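Putative PadR-family transcriptional regulatory protein (Bacteroides fragilis, PDB 5H20) probably binds DNA as a PadR-like transcription factor, using a winged helix-turn-helix domain to regulate gene expression. Local coordinates at the interface of chains A and B. Numbering follows the deposited sequence. Chains: chain A/B, Putative PadR-family transcriptional regulatory protein.

The interface of chains A and B. Residues chain A 16, 55-56, 59, 61; chain B 4-7.
B:Val6, in the first turn of helix 5-23 of chain B, pushes both methyls into chain A across the two-fold of this probable PadR-family dimer, between the recognition helix 46-58 of the winged helix-turn-helix, the loop after it and helix 5-23 of chain A. With CG1 anti to its backbone N (chi1 -177°), the valine splits its contacts between two groups of residues. B:Val6 CG1 points to A:Leu61, whose CD1 lies 3.9 Å from it as the two side chains run past each other in opposite directions. A:Leu56 crosses the valine side chain at about a right angle, its CD2 4.1 Å from B:Val6 CG1, and the carboxylate end of A:Glu16 meets the same methyl. B:Val6 CG2 faces the recognition helix, resting 3.7 Å from A:Arg55 CG and also against the A:Arg55 carbonyl oxygen, so that the arginine contributes its backbone and the aliphatic start of its side chain rather than its guanidinium. A:Asp59 crosses the valine obliquely, its CB 3.8 Å from B:Val6 CG2. Its carboxylate swings to the start of the partner helix, CG being anti to the backbone N (chi1 -165°). There A:Asp59 OD1 accepts a hydrogen bond of 2.8 Å from B:Asp4 N, the first modelled residue, on its syn side and 19° out of the carboxylate plane; OD2 adds a weak one. The partial positive charge of the helix start probably stabilises the carboxylate. B:Lys7 passes its CG 3.7 Å from A:Asp59 OD2, while its NZ is 6.2 Å from that oxygen, not in contact.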
# COMPACT_ATOMS: atom_id res chain seq x y z
N GLU A 16 3.67 5.51 -4.40
CA GLU A 16 2.62 6.56 -4.45
C GLU A 16 2.37 7.23 -3.11
O GLU A 16 2.16 8.44 -3.05
CB GLU A 16 1.31 6.02 -5.02
CG GLU A 16 1.28 5.93 -6.54
CD GLU A 16 0.21 4.99 -7.05
OE1 GLU A 16 -0.28 4.13 -6.27
OE2 GLU A 16 -0.12 5.09 -8.24
N ARG A 55 -0.13 9.45 -12.75
CA ARG A 55 -1.27 8.68 -12.23
C ARG A 55 -1.97 9.39 -11.06
O ARG A 55 -3.19 9.44 -11.00
CB ARG A 55 -0.81 7.27 -11.81
CG ARG A 55 -1.89 6.21 -11.92
CD ARG A 55 -1.31 4.83 -11.67
NE ARG A 55 -0.14 4.56 -12.51
CZ ARG A 55 0.25 3.35 -12.87
NH1 ARG A 55 -0.44 2.29 -12.48
NH2 ARG A 55 1.33 3.19 -13.63
N LEU A 56 -1.16 9.94 -10.14
CA LEU A 56 -1.67 10.69 -8.98
C LEU A 56 -2.31 12.03 -9.39
O LEU A 56 -3.35 12.41 -8.81
CB LEU A 56 -0.57 10.90 -7.92
CG LEU A 56 0.00 9.71 -7.13
CD1 LEU A 56 1.44 9.99 -6.70
CD2 LEU A 56 -0.85 9.33 -5.93
N ASP A 59 -5.80 11.30 -10.96
CA ASP A 59 -6.80 11.07 -9.93
C ASP A 59 -6.97 12.30 -9.00
O ASP A 59 -7.61 12.21 -7.95
CB ASP A 59 -6.47 9.80 -9.13
CG ASP A 59 -7.64 9.30 -8.30
OD1 ASP A 59 -8.81 9.44 -8.74
OD2 ASP A 59 -7.41 8.76 -7.20
N LEU A 61 -4.98 13.82 -7.00
CA LEU A 61 -4.32 13.70 -5.70
C LEU A 61 -3.13 14.64 -5.64
O LEU A 61 -2.78 15.16 -4.58
CB LEU A 61 -3.90 12.25 -5.43
CG LEU A 61 -5.00 11.21 -5.19
CD1 LEU A 61 -4.45 9.79 -5.27
CD2 LEU A 61 -5.71 11.41 -3.85
N ASP B 4 -10.32 7.62 -7.31
CA ASP B 4 -11.06 6.65 -8.18
C ASP B 4 -10.28 5.34 -8.37
O ASP B 4 -10.46 4.41 -7.59
CB ASP B 4 -11.43 7.30 -9.52
N ASN B 5 -9.42 5.29 -9.39
CA ASN B 5 -8.62 4.10 -9.68
C ASN B 5 -7.44 3.94 -8.72
O ASN B 5 -7.26 2.86 -8.15
CB ASN B 5 -8.15 4.09 -11.15
CG ASN B 5 -7.92 2.68 -11.68
OD1 ASN B 5 -7.09 1.91 -11.17
ND2 ASN B 5 -8.65 2.33 -12.74
N VAL B 6 -6.66 5.00 -8.54
CA VAL B 6 -5.53 5.04 -7.59
C VAL B 6 -5.97 4.76 -6.14
O VAL B 6 -5.36 3.95 -5.45
CB VAL B 6 -4.73 6.37 -7.66
CG1 VAL B 6 -3.52 6.33 -6.73
CG2 VAL B 6 -4.27 6.66 -9.08
N LYS B 7 -7.04 5.43 -5.71
CA LYS B 7 -7.60 5.21 -4.37
C LYS B 7 -8.03 3.75 -4.15
O LYS B 7 -7.74 3.15 -3.11
CB LYS B 7 -8.78 6.15 -4.13
CG LYS B 7 -8.40 7.58 -3.83
CD LYS B 7 -9.66 8.44 -3.70
CE LYS B 7 -9.43 9.62 -2.78
NZ LYS B 7 -10.72 10.06 -2.18